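Extracellular solute-binding protein (Conexibacter woesei, PDB 4P98) probably serves as the solute-binding lipoprotein of an ABC transporter of the BMP (PnrA-like) family, capturing a small solute outside the cell membrane for uptake. Local coordinates at residues Q127-V135 with A272-L280; V142-L153 with R173-F184. One frame throughout, in Å; residues are numbered along the deposited sequence.

Interaction 1: residues Q127-V135 with A272-L280; sequences QLGYLDGFV and ALGNRGIVL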
# COMPACT_ATOMS: atom_id res chain seq x y z
N GLN A 127 6.51 7.31 0.62
CA GLN A 127 7.43 6.19 0.37
C GLN A 127 6.98 5.23 -0.71
O GLN A 127 7.81 4.69 -1.44
CB GLN A 127 7.74 5.42 1.65
CG GLN A 127 8.66 6.20 2.56
CD GLN A 127 9.42 5.35 3.55
OE1 GLN A 127 9.43 4.13 3.48
NE2 GLN A 127 10.07 6.00 4.50
N LEU A 128 5.68 4.98 -0.80
CA LEU A 128 5.14 4.24 -1.94
C LEU A 128 5.45 4.98 -3.23
O LEU A 128 5.88 4.37 -4.21
CB LEU A 128 3.62 4.06 -1.83
CG LEU A 128 3.05 3.26 -0.67
CD1 LEU A 128 1.53 3.44 -0.69
CD2 LEU A 128 3.41 1.79 -0.75
N GLY A 129 5.25 6.30 -3.21
CA GLY A 129 5.58 7.12 -4.37
C GLY A 129 7.05 7.03 -4.72
O GLY A 129 7.41 6.81 -5.88
N TYR A 130 7.90 7.17 -3.70
CA TYR A 130 9.34 7.13 -3.91
C TYR A 130 9.79 5.83 -4.58
O TYR A 130 10.57 5.87 -5.52
CB TYR A 130 10.10 7.36 -2.61
CG TYR A 130 11.57 7.66 -2.82
CD1 TYR A 130 12.01 8.97 -2.98
CD2 TYR A 130 12.50 6.64 -2.89
CE1 TYR A 130 13.35 9.25 -3.18
CE2 TYR A 130 13.86 6.91 -3.08
CZ TYR A 130 14.27 8.22 -3.22
OH TYR A 130 15.60 8.51 -3.44
N LEU A 131 9.28 4.69 -4.13
CA LEU A 131 9.65 3.41 -4.72
C LEU A 131 9.17 3.30 -6.18
O LEU A 131 9.89 2.78 -7.04
CB LEU A 131 9.12 2.25 -3.89
CG LEU A 131 9.44 0.86 -4.39
CD1 LEU A 131 10.95 0.66 -4.55
CD2 LEU A 131 8.85 -0.19 -3.48
N ASP A 132 7.97 3.78 -6.47
CA ASP A 132 7.48 3.79 -7.86
C ASP A 132 8.39 4.60 -8.77
O ASP A 132 8.76 4.14 -9.86
CB ASP A 132 6.08 4.39 -7.94
CG ASP A 132 5.05 3.55 -7.27
OD1 ASP A 132 5.20 2.31 -7.23
OD2 ASP A 132 4.06 4.15 -6.79
N GLY A 133 8.73 5.80 -8.32
CA GLY A 133 9.58 6.70 -9.07
C GLY A 133 10.99 6.16 -9.25
O GLY A 133 11.59 6.29 -10.31
N PHE A 134 11.51 5.53 -8.20
CA PHE A 134 12.82 4.90 -8.26
C PHE A 134 12.85 3.74 -9.25
O PHE A 134 13.81 3.60 -10.00
CB PHE A 134 13.25 4.43 -6.88
CG PHE A 134 14.65 3.87 -6.85
CD1 PHE A 134 14.87 2.52 -7.04
CD2 PHE A 134 15.73 4.70 -6.64
CE1 PHE A 134 16.16 2.00 -7.03
CE2 PHE A 134 17.03 4.20 -6.62
CZ PHE A 134 17.23 2.85 -6.81
N VAL A 135 11.81 2.91 -9.26
CA VAL A 135 11.70 1.83 -10.24
C VAL A 135 11.61 2.42 -11.65
O VAL A 135 12.27 1.92 -12.57
CB VAL A 135 10.50 0.89 -9.96
CG1 VAL A 135 10.24 -0.05 -11.13
CG2 VAL A 135 10.72 0.07 -8.71
N ALA A 272 7.83 0.45 6.30
CA ALA A 272 8.62 1.36 5.47
C ALA A 272 9.55 0.62 4.52
O ALA A 272 9.70 -0.59 4.60
CB ALA A 272 9.42 2.31 6.37
N LEU A 273 10.18 1.37 3.61
CA LEU A 273 11.10 0.76 2.65
C LEU A 273 12.29 0.15 3.36
O LEU A 273 12.69 -0.98 3.05
CB LEU A 273 11.60 1.80 1.64
CG LEU A 273 10.55 2.31 0.65
CD1 LEU A 273 11.03 3.60 0.00
CD2 LEU A 273 10.26 1.25 -0.39
N GLY A 274 12.81 0.87 4.34
CA GLY A 274 13.96 0.43 5.12
C GLY A 274 13.82 -0.90 5.83
O GLY A 274 14.78 -1.64 5.93
N ASN A 275 12.62 -1.20 6.32
CA ASN A 275 12.36 -2.47 7.03
C ASN A 275 11.54 -3.51 6.25
O ASN A 275 11.08 -4.49 6.82
CB ASN A 275 11.70 -2.19 8.39
CG ASN A 275 10.40 -1.38 8.27
OD1 ASN A 275 9.68 -1.52 7.30
ND2 ASN A 275 10.13 -0.53 9.25
N ARG A 276 11.36 -3.29 4.94
CA ARG A 276 10.60 -4.21 4.06
C ARG A 276 9.10 -4.33 4.44
O ARG A 276 8.43 -5.31 4.10
CB ARG A 276 11.30 -5.57 3.94
CG ARG A 276 12.74 -5.43 3.40
CD ARG A 276 13.40 -6.76 3.04
NE ARG A 276 12.47 -7.67 2.39
CZ ARG A 276 12.21 -7.73 1.08
NH1 ARG A 276 12.82 -6.92 0.21
NH2 ARG A 276 11.31 -8.60 0.63
N GLY A 277 8.58 -3.29 5.10
CA GLY A 277 7.15 -3.14 5.32
C GLY A 277 6.49 -2.69 4.03
O GLY A 277 5.31 -2.97 3.82
N ILE A 278 7.24 -1.96 3.21
CA ILE A 278 6.87 -1.62 1.84
C ILE A 278 7.81 -2.37 0.91
O ILE A 278 9.03 -2.25 1.02
CB ILE A 278 6.99 -0.11 1.57
CG1 ILE A 278 5.99 0.67 2.42
CG2 ILE A 278 6.78 0.18 0.08
CD1 ILE A 278 6.17 2.17 2.39
N VAL A 279 7.24 -3.13 -0.02
CA VAL A 279 8.00 -3.95 -0.96
C VAL A 279 7.36 -3.90 -2.35
O VAL A 279 6.28 -3.35 -2.51
CB VAL A 279 8.06 -5.43 -0.52
CG1 VAL A 279 8.81 -5.57 0.80
CG2 VAL A 279 6.67 -6.04 -0.40
N LEU A 280 8.04 -4.48 -3.33
CA LEU A 280 7.48 -4.66 -4.67
C LEU A 280 6.71 -5.95 -4.79
O LEU A 280 7.05 -6.95 -4.17
CB LEU A 280 8.59 -4.66 -5.72
CG LEU A 280 9.35 -3.36 -5.93
CD1 LEU A 280 10.40 -3.57 -7.00
CD2 LEU A 280 8.44 -2.20 -6.28
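Gln127 reaches across from helix 125-137 to Ala272 and Leu273 in the loop that leaves strand 268-271, an edge strand of the six-stranded parallel sheet, so this contact packs a helix of the two-domain periplasmic-binding fold against the chain as it quits the other domain's sheet. Followed outward, Gln127 begins with CB, which lies 3.7 Å from Ile278 CD1 and also near Leu273 CD1. With CG anti to the carbonyl carbon (chi1 -73°) and the chain extended beyond it, the amide is carried past Ile278, and CD comes near Leu273 N and Ala272 CB. Gln127 OE1 accepts the backbone N-H of Leu273 at 2.9 Å, a nearly straight bond (170° at the hydrogen) that arrives close to the C=O axis, while Ala272 CB sits 3.4 Å from Gln127 OE1. Gln127 NE2 approaches only Ala272 CB, at 4.2 Å. Cut back to an alanine here, the side chain would lose its amide, and the Leu273 N-H would probably be left without this acceptor. Further along the helix, toward Val135, the contact is apolar. Leu131 inserts its CD2 branch among Leu273, Ile278 and Leu280; Leu131 CD2 is 3.7 Å from Leu273 CD2. Leu128 crosses Ile278 at about a right angle, and Val135 slides past Leu280. Val298 of helix 294-307 touches both Leu131 and Leu280. The loop is braced internally by an Asx turn: Asn275 OD1 accepts from Gly277 N and also from Ala272 N. The tightest carbon pair is Leu131 CD2 to Leu280 CD2, at 3.5 Å.

Interaction 2: residues V142-L153 with R173-F184; sequences VEKVGAVGGPQL and RASYEETYTGRF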
# COMPACT_ATOMS: atom_id res chain seq x y z
N VAL A 142 13.83 4.54 -20.83
CA VAL A 142 12.63 5.29 -20.46
C VAL A 142 13.05 6.68 -20.03
O VAL A 142 13.56 6.87 -18.93
CB VAL A 142 11.85 4.58 -19.34
CG1 VAL A 142 10.65 5.42 -18.90
CG2 VAL A 142 11.42 3.20 -19.79
N GLU A 143 12.89 7.67 -20.91
CA GLU A 143 13.33 9.02 -20.59
C GLU A 143 12.17 9.96 -20.29
O GLU A 143 12.41 11.06 -19.78
CB GLU A 143 14.24 9.60 -21.70
CG GLU A 143 15.66 8.98 -21.81
CD GLU A 143 16.42 8.82 -20.47
OE1 GLU A 143 16.70 9.82 -19.76
OE2 GLU A 143 16.78 7.67 -20.15
N LYS A 144 10.94 9.53 -20.57
CA LYS A 144 9.73 10.33 -20.34
C LYS A 144 8.73 9.50 -19.55
O LYS A 144 8.34 8.42 -19.98
CB LYS A 144 9.11 10.77 -21.67
CG LYS A 144 9.97 11.74 -22.47
CD LYS A 144 9.21 12.36 -23.65
CE LYS A 144 10.08 13.41 -24.35
NZ LYS A 144 9.43 13.96 -25.56
N VAL A 145 8.30 10.01 -18.39
CA VAL A 145 7.45 9.27 -17.47
C VAL A 145 6.20 10.10 -17.20
O VAL A 145 6.28 11.32 -17.01
CB VAL A 145 8.16 9.02 -16.11
CG1 VAL A 145 7.22 8.33 -15.12
CG2 VAL A 145 9.42 8.20 -16.32
N GLY A 146 5.06 9.42 -17.19
CA GLY A 146 3.78 10.08 -16.92
C GLY A 146 3.11 9.42 -15.74
O GLY A 146 3.17 8.20 -15.60
N ALA A 147 2.48 10.22 -14.88
CA ALA A 147 1.78 9.70 -13.71
C ALA A 147 0.37 10.24 -13.64
O ALA A 147 0.14 11.43 -13.88
CB ALA A 147 2.54 10.04 -12.44
N VAL A 148 -0.56 9.37 -13.29
CA VAL A 148 -1.95 9.79 -13.12
C VAL A 148 -2.42 9.47 -11.72
O VAL A 148 -2.37 8.32 -11.29
CB VAL A 148 -2.91 9.15 -14.15
CG1 VAL A 148 -4.32 9.67 -13.93
CG2 VAL A 148 -2.47 9.46 -15.57
N GLY A 149 -2.90 10.51 -11.03
CA GLY A 149 -3.54 10.37 -9.72
C GLY A 149 -4.98 10.82 -9.71
O GLY A 149 -5.52 11.26 -10.74
N GLY A 150 -5.60 10.69 -8.54
CA GLY A 150 -7.00 11.08 -8.34
C GLY A 150 -7.18 12.53 -7.92
O GLY A 150 -6.75 13.43 -8.63
N PRO A 151 -7.79 12.78 -6.74
CA PRO A 151 -7.97 14.14 -6.24
C PRO A 151 -6.69 14.69 -5.62
O PRO A 151 -5.90 13.91 -5.08
CB PRO A 151 -9.04 13.97 -5.17
CG PRO A 151 -8.85 12.58 -4.66
CD PRO A 151 -8.26 11.76 -5.79
N GLN A 152 -6.50 16.00 -5.68
CA GLN A 152 -5.29 16.63 -5.14
C GLN A 152 -5.37 16.87 -3.65
O GLN A 152 -5.19 17.99 -3.18
CB GLN A 152 -4.98 17.93 -5.88
CG GLN A 152 -4.66 17.72 -7.34
CD GLN A 152 -4.40 19.03 -8.05
OE1 GLN A 152 -5.21 19.50 -8.83
NE2 GLN A 152 -3.28 19.63 -7.75
N LEU A 153 -5.64 15.80 -2.91
CA LEU A 153 -5.66 15.82 -1.46
C LEU A 153 -4.22 15.71 -0.98
O LEU A 153 -3.35 15.23 -1.73
CB LEU A 153 -6.49 14.65 -0.94
CG LEU A 153 -7.98 14.71 -1.22
CD1 LEU A 153 -8.62 13.42 -0.74
CD2 LEU A 153 -8.60 15.92 -0.54
N ARG A 173 18.03 12.58 -15.48
CA ARG A 173 17.81 13.03 -16.86
C ARG A 173 16.38 12.83 -17.35
O ARG A 173 15.97 13.46 -18.32
CB ARG A 173 18.78 12.33 -17.81
CG ARG A 173 20.22 12.81 -17.70
CD ARG A 173 20.45 14.06 -18.54
NE ARG A 173 21.80 14.61 -18.38
CZ ARG A 173 22.32 15.58 -19.13
NH1 ARG A 173 21.62 16.13 -20.13
NH2 ARG A 173 23.56 16.00 -18.90
N ALA A 174 15.61 11.96 -16.69
CA ALA A 174 14.23 11.69 -17.13
C ALA A 174 13.33 12.90 -16.94
O ALA A 174 13.52 13.69 -16.02
CB ALA A 174 13.66 10.50 -16.39
N SER A 175 12.36 13.05 -17.84
CA SER A 175 11.37 14.11 -17.70
C SER A 175 10.08 13.48 -17.18
O SER A 175 9.86 12.27 -17.30
CB SER A 175 11.15 14.85 -19.02
OG SER A 175 10.55 14.00 -19.96
N TYR A 176 9.23 14.32 -16.61
CA TYR A 176 8.09 13.85 -15.83
C TYR A 176 6.91 14.80 -16.01
O TYR A 176 7.07 16.02 -15.97
CB TYR A 176 8.50 13.78 -14.35
CG TYR A 176 7.39 13.40 -13.40
CD1 TYR A 176 7.05 12.07 -13.17
CD2 TYR A 176 6.68 14.38 -12.72
CE1 TYR A 176 6.03 11.73 -12.28
CE2 TYR A 176 5.66 14.06 -11.84
CZ TYR A 176 5.35 12.74 -11.62
OH TYR A 176 4.33 12.47 -10.74
N GLU A 177 5.73 14.22 -16.22
CA GLU A 177 4.48 14.97 -16.26
C GLU A 177 3.45 14.17 -15.49
O GLU A 177 3.49 12.94 -15.47
CB GLU A 177 4.00 15.21 -17.70
CG GLU A 177 2.96 16.31 -17.81
CD GLU A 177 2.39 16.50 -19.22
OE1 GLU A 177 3.05 16.09 -20.22
OE2 GLU A 177 1.27 17.06 -19.33
N GLU A 178 2.52 14.87 -14.86
CA GLU A 178 1.46 14.21 -14.12
C GLU A 178 0.13 14.93 -14.33
O GLU A 178 0.08 16.12 -14.65
CB GLU A 178 1.81 14.12 -12.64
CG GLU A 178 1.74 15.46 -11.93
CD GLU A 178 2.50 15.49 -10.62
OE1 GLU A 178 2.88 14.43 -10.08
OE2 GLU A 178 2.71 16.61 -10.12
N THR A 179 -0.95 14.17 -14.16
CA THR A 179 -2.30 14.67 -14.30
C THR A 179 -3.14 14.09 -13.18
O THR A 179 -3.02 12.91 -12.85
CB THR A 179 -2.91 14.23 -15.65
OG1 THR A 179 -2.14 14.77 -16.72
CG2 THR A 179 -4.34 14.72 -15.80
N TYR A 180 -4.02 14.92 -12.63
CA TYR A 180 -4.95 14.50 -11.60
C TYR A 180 -6.38 14.45 -12.16
O TYR A 180 -6.81 15.38 -12.83
CB TYR A 180 -4.87 15.48 -10.43
CG TYR A 180 -3.53 15.46 -9.74
CD1 TYR A 180 -3.19 14.44 -8.85
CD2 TYR A 180 -2.59 16.48 -9.95
CE1 TYR A 180 -1.95 14.43 -8.21
CE2 TYR A 180 -1.36 16.46 -9.31
CZ TYR A 180 -1.05 15.43 -8.44
OH TYR A 180 0.17 15.42 -7.79
N THR A 181 -7.10 13.36 -11.89
CA THR A 181 -8.49 13.25 -12.36
C THR A 181 -9.49 14.04 -11.52
O THR A 181 -10.59 14.32 -12.00
CB THR A 181 -8.99 11.80 -12.41
OG1 THR A 181 -9.13 11.29 -11.08
CG2 THR A 181 -8.06 10.92 -13.21
N GLY A 182 -9.13 14.36 -10.27
CA GLY A 182 -10.04 15.02 -9.34
C GLY A 182 -10.94 14.09 -8.55
O GLY A 182 -11.71 14.55 -7.70
N ARG A 183 -10.85 12.78 -8.80
CA ARG A 183 -11.79 11.79 -8.25
C ARG A 183 -11.07 10.54 -7.81
O ARG A 183 -10.01 10.23 -8.33
CB ARG A 183 -12.80 11.36 -9.33
CG ARG A 183 -13.66 12.48 -9.87
CD ARG A 183 -14.73 12.89 -8.87
NE ARG A 183 -15.74 13.74 -9.49
CZ ARG A 183 -15.76 15.08 -9.47
NH1 ARG A 183 -14.81 15.78 -8.84
NH2 ARG A 183 -16.74 15.73 -10.09
N PHE A 184 -11.65 9.80 -6.86
CA PHE A 184 -11.18 8.44 -6.58
C PHE A 184 -11.88 7.45 -7.51
O PHE A 184 -13.07 7.55 -7.72
CB PHE A 184 -11.49 8.03 -5.15
CG PHE A 184 -10.67 8.74 -4.10
CD1 PHE A 184 -9.30 8.65 -4.10
CD2 PHE A 184 -11.30 9.45 -3.09
CE1 PHE A 184 -8.55 9.28 -3.12
CE2 PHE A 184 -10.56 10.08 -2.11
CZ PHE A 184 -9.18 9.99 -2.12
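Val145 and Tyr176 lie side by side on two adjacent parallel strands, 144-149 and 175-180, joined through helix 154-170 as a beta-alpha-beta crossover in the five-stranded sheet. The strand axes approach to 4.7 Å at 18°, and an unbroken ladder of backbone bonds runs from Ser175 N to Glu143 O through to Thr181 N to Gly149 O. The tight part includes the face that carries Val145, Ala147, Tyr176 and Tyr180, where helix 154-170 packs on both tyrosines and Val206 of strand 205-207 on Val145 and Ala147. There Tyr176, its CG anti to the backbone N (chi1 176°), runs alongside the neighbouring strand and sets OH 3.5 Å from Ala147 CB. The hydroxyl donates to Glu178 OE1, which lies at the ring edge and is met from above the carboxylate plane; His160 of the helix also bonds this oxygen. Gly149 suits the strand end, since a CB there would come within 3.3 Å of Tyr180 CD1. Past the end of strand 144-149, Gln152 CG lies over one face of Tyr180, 3.7 Å from the ring centroid, with the Gln152 amide stacked only 4° from the ring plane. In a second CH-pi contact, Pro151 CG stands 3.7 Å from the Phe184 ring centroid, over the face. The other sheet face carries Lys144, Val148, Ser175, Glu177 and Thr179. Val148 and Thr179 pack on Leu197 of helix 187-199, but the rest is looser: Glu177 turns its carboxylate away to a salt bridge with Lys200, and exposed Lys144 meets its neighbour lightly, CG to Ser175 OG at 3.4 Å. Beside it, Glu143 OE1 merely approaches Arg173 CB, at 3.8 Å.

The centres of the two interactions are 18 Å apart and their nearest atoms about 7 Å apart, so they do not touch. They are nevertheless successive in the chain: helix 125-137, which carries one side of interaction 1, is followed in the chain by strand 144-149 of interaction 2. Helix 154-170, the crossover of interaction 2, also packs on that first helix, where Ala165 and Ala169 meet Tyr130, while its His160 and Ile163 meet Tyr176. One helix therefore bridges both contacts. Interaction 2 builds the edge of the five-stranded sheet; interaction 1 ties the same domain to the chain emerging from the six-stranded one. In this family the solute is expected in the cleft between the two domains.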